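Local coordinates for protein quercetin 2,3-dioxygenase (Escherichia coli, PDB 1TQ5) that cleaves the flavonol quercetin with dioxygen in vitro as a metal-dependent bicupin of the pirin family, though its own physiological role is unknown, at residues H75-G80 and T97-S102. Residues are numbered along the deposited sequence; the frame is centred on the assembly and turned at random.
With CD (cadmium ion), chain B.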
ATOM      1  N   HIS A  75      -7.468 -15.313   2.191  1.00 22.04           N
ATOM      2  CA  HIS A  75      -7.500 -15.142   0.748  1.00 23.83           C
ATOM      3  C   HIS A  75      -7.882 -16.424   0.007  1.00 24.55           C
ATOM      4  O   HIS A  75      -7.483 -17.523   0.394  1.00 22.07           O
ATOM      5  CB  HIS A  75      -6.134 -14.646   0.261  1.00 22.10           C
ATOM      6  CG  HIS A  75      -5.947 -14.725  -1.221  1.00 27.91           C
ATOM      7  ND1 HIS A  75      -5.617 -15.897  -1.868  1.00 35.10           N
ATOM      8  CD2 HIS A  75      -6.038 -13.777  -2.183  1.00 28.96           C
ATOM      9  CE1 HIS A  75      -5.511 -15.667  -3.165  1.00 29.12           C
ATOM     10  NE2 HIS A  75      -5.763 -14.389  -3.382  1.00 34.52           N
ATOM     11  N   GLN A  76      -8.663 -16.260  -1.060  1.00 27.25           N
ATOM     12  CA  GLN A  76      -9.101 -17.365  -1.908  1.00 31.46           C
ATOM     13  C   GLN A  76      -9.142 -16.842  -3.344  1.00 33.80           C
ATOM     14  O   GLN A  76      -9.668 -15.755  -3.596  1.00 32.78           O
ATOM     15  CB  GLN A  76     -10.489 -17.847  -1.482  1.00 32.87           C
ATOM     16  CG  GLN A  76     -10.508 -18.554  -0.132  1.00 38.21           C
ATOM     17  CD  GLN A  76     -11.911 -18.815   0.377  1.00 46.75           C
ATOM     18  OE1 GLN A  76     -12.713 -19.481  -0.279  1.00 48.27           O
ATOM     19  NE2 GLN A  76     -12.216 -18.293   1.558  1.00 49.24           N
ATOM     20  N   ASP A  77      -8.591 -17.598  -4.288  1.00 34.96           N
ATOM     21  CA  ASP A  77      -8.592 -17.133  -5.670  1.00 37.05           C
ATOM     22  C   ASP A  77      -8.958 -18.194  -6.695  1.00 38.72           C
ATOM     23  O   ASP A  77      -8.892 -19.391  -6.413  1.00 36.33           O
ATOM     24  CB  ASP A  77      -7.229 -16.529  -6.021  1.00 39.48           C
ATOM     25  CG  ASP A  77      -6.108 -17.554  -6.002  1.00 41.89           C
ATOM     26  OD1 ASP A  77      -4.930 -17.142  -5.960  1.00 42.81           O
ATOM     27  OD2 ASP A  77      -6.401 -18.768  -6.036  1.00 49.69           O
ATOM     28  N   SER A  78      -9.356 -17.733  -7.880  1.00 41.81           N
ATOM     29  CA  SER A  78      -9.724 -18.603  -8.989  1.00 44.38           C
ATOM     30  C   SER A  78      -8.492 -19.432  -9.317  1.00 44.49           C
ATOM     31  O   SER A  78      -7.836 -19.237 -10.340  1.00 48.66           O
ATOM     32  CB  SER A  78     -10.137 -17.762 -10.199  1.00 46.70           C
ATOM     33  OG  SER A  78     -10.506 -18.583 -11.293  1.00 51.97           O
HETATM   34  N   MSE A  79      -8.188 -20.354  -8.415  1.00 44.16           N
HETATM   35  CA  MSE A  79      -7.040 -21.239  -8.509  1.00 43.48           C
HETATM   36  C   MSE A  79      -7.220 -22.129  -7.284  1.00 44.26           C
HETATM   37  O   MSE A  79      -8.346 -22.450  -6.906  1.00 47.71           O
HETATM   38  CB  MSE A  79      -5.743 -20.436  -8.377  1.00 42.04           C
HETATM   39  CG  MSE A  79      -4.707 -20.670  -9.461  1.00 41.08           C
HETATM   40 SE   MSE A  79      -5.019 -19.759 -10.997  1.00 45.24          SE
HETATM   41  CE  MSE A  79      -4.987 -21.116 -12.218  1.00 33.14           C
ATOM     42  N   GLY A  80      -6.125 -22.516  -6.652  1.00 46.22           N
ATOM     43  CA  GLY A  80      -6.243 -23.343  -5.470  1.00 45.00           C
ATOM     44  C   GLY A  80      -5.720 -22.575  -4.279  1.00 43.70           C
ATOM     45  O   GLY A  80      -5.744 -23.057  -3.144  1.00 47.28           O
ATOM     46  N   THR A  97      -3.673 -11.945 -17.003  1.00 39.18           N
ATOM     47  CA  THR A  97      -4.681 -12.094 -18.048  1.00 42.83           C
ATOM     48  C   THR A  97      -6.111 -12.131 -17.513  1.00 43.18           C
ATOM     49  O   THR A  97      -7.063 -11.867 -18.248  1.00 44.61           O
ATOM     50  CB  THR A  97      -4.421 -13.369 -18.882  1.00 42.70           C
ATOM     51  OG1 THR A  97      -4.260 -14.493 -18.007  1.00 41.15           O
ATOM     52  CG2 THR A  97      -3.165 -13.204 -19.726  1.00 44.41           C
ATOM     53  N   GLY A  98      -6.260 -12.459 -16.235  1.00 42.58           N
ATOM     54  CA  GLY A  98      -7.584 -12.520 -15.640  1.00 40.57           C
ATOM     55  C   GLY A  98      -7.591 -13.397 -14.405  1.00 40.13           C
ATOM     56  O   GLY A  98      -6.854 -14.382 -14.338  1.00 38.22           O
ATOM     57  N   ILE A  99      -8.423 -13.054 -13.425  1.00 37.11           N
ATOM     58  CA  ILE A  99      -8.481 -13.836 -12.197  1.00 37.23           C
ATOM     59  C   ILE A  99      -9.622 -13.359 -11.297  1.00 34.62           C
ATOM     60  O   ILE A  99     -10.065 -12.215 -11.387  1.00 35.39           O
ATOM     61  CB  ILE A  99      -7.121 -13.731 -11.438  1.00 38.37           C
ATOM     62  CG1 ILE A  99      -6.735 -15.084 -10.832  1.00 43.11           C
ATOM     63  CG2 ILE A  99      -7.186 -12.635 -10.377  1.00 41.83           C
ATOM     64  CD1 ILE A  99      -7.636 -15.573  -9.736  1.00 32.59           C
ATOM     65  N   ARG A 100     -10.107 -14.252 -10.443  1.00 31.69           N
ATOM     66  CA  ARG A 100     -11.174 -13.928  -9.507  1.00 30.65           C
ATOM     67  C   ARG A 100     -10.690 -14.257  -8.102  1.00 28.92           C
ATOM     68  O   ARG A 100      -9.967 -15.233  -7.900  1.00 26.75           O
ATOM     69  CB  ARG A 100     -12.431 -14.743  -9.821  1.00 33.25           C
ATOM     70  CG  ARG A 100     -13.265 -14.189 -10.965  1.00 38.69           C
ATOM     71  CD  ARG A 100     -14.373 -15.152 -11.370  1.00 43.90           C
ATOM     72  NE  ARG A 100     -13.844 -16.356 -12.007  1.00 51.56           N
ATOM     73  CZ  ARG A 100     -13.145 -16.361 -13.140  1.00 57.21           C
ATOM     74  NH1 ARG A 100     -12.887 -15.223 -13.773  1.00 60.02           N
ATOM     75  NH2 ARG A 100     -12.697 -17.505 -13.638  1.00 56.45           N
ATOM     76  N   HIS A 101     -11.067 -13.441  -7.127  1.00 27.20           N
ATOM     77  CA  HIS A 101     -10.649 -13.721  -5.764  1.00 26.68           C
ATOM     78  C   HIS A 101     -11.604 -13.126  -4.753  1.00 26.62           C
ATOM     79  O   HIS A 101     -12.480 -12.334  -5.093  1.00 23.97           O
ATOM     80  CB  HIS A 101      -9.233 -13.189  -5.500  1.00 25.70           C
ATOM     81  CG  HIS A 101      -9.167 -11.709  -5.280  1.00 29.96           C
ATOM     82  ND1 HIS A 101      -8.318 -11.133  -4.361  1.00 30.20           N
ATOM     83  CD2 HIS A 101      -9.842 -10.687  -5.859  1.00 32.58           C
ATOM     84  CE1 HIS A 101      -8.472  -9.821  -4.381  1.00 32.19           C
ATOM     85  NE2 HIS A 101      -9.390  -9.524  -5.282  1.00 34.77           N
ATOM     86  N   SER A 102     -11.435 -13.538  -3.504  1.00 25.91           N
ATOM     87  CA  SER A 102     -12.247 -13.034  -2.413  1.00 27.28           C
ATOM     88  C   SER A 102     -11.333 -12.917  -1.205  1.00 25.59           C
ATOM     89  O   SER A 102     -10.312 -13.602  -1.122  1.00 27.83           O
ATOM     90  CB  SER A 102     -13.394 -13.999  -2.100  1.00 28.82           C
ATOM     91  OG  SER A 102     -12.903 -15.183  -1.506  1.00 36.65           O
TER
HETATM   92 CD    CD B1000     -10.480  -7.197  -5.478  1.00 38.71          CD
HETATM   93  O   HOH W   1     -11.735  -4.889  -5.951  1.00 30.95           O
HETATM   94  O   HOH W   2      -8.892  -5.741  -4.156  1.00 21.64           O
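D77 and H101 face each other as a non-hydrogen-bonded pair between two antiparallel strands of the metal-binding cupin domain, where the neighbouring pairs set the register around a metal ligand. On one side Q76 and S102 bond each other through both their N and O atoms; on the other a single bond joins S78 N to R100 O at 2.6 Å, and R100 N is buried without a partner. The backbone of H101 itself bonds to H57 on strand 53-59. Followed outward, H101 begins with a CB that lies 3.2 Å from Q76 O and 3.9 Å from D77 CB. Its CG sits between the backbone N and carbonyl carbon (chi1 77°), a turn that carries the imidazole away from strand 75-77. H101 ND1 has H75 CD2 4.1 Å away, near the ring plane, the two side chains crossing at about a right angle, and makes a weak hydrogen bond to E103. At the tip NE2 binds cadmium, 2.6 Å away in the ring plane; H59 and two waters are also ligands, and H57, another metal-binding histidine, meets the ring steeply. Beyond D77, S78 CB lies over one face of the R100 guanidinium and presses tightly on I99 CD1, at 3.4 Å.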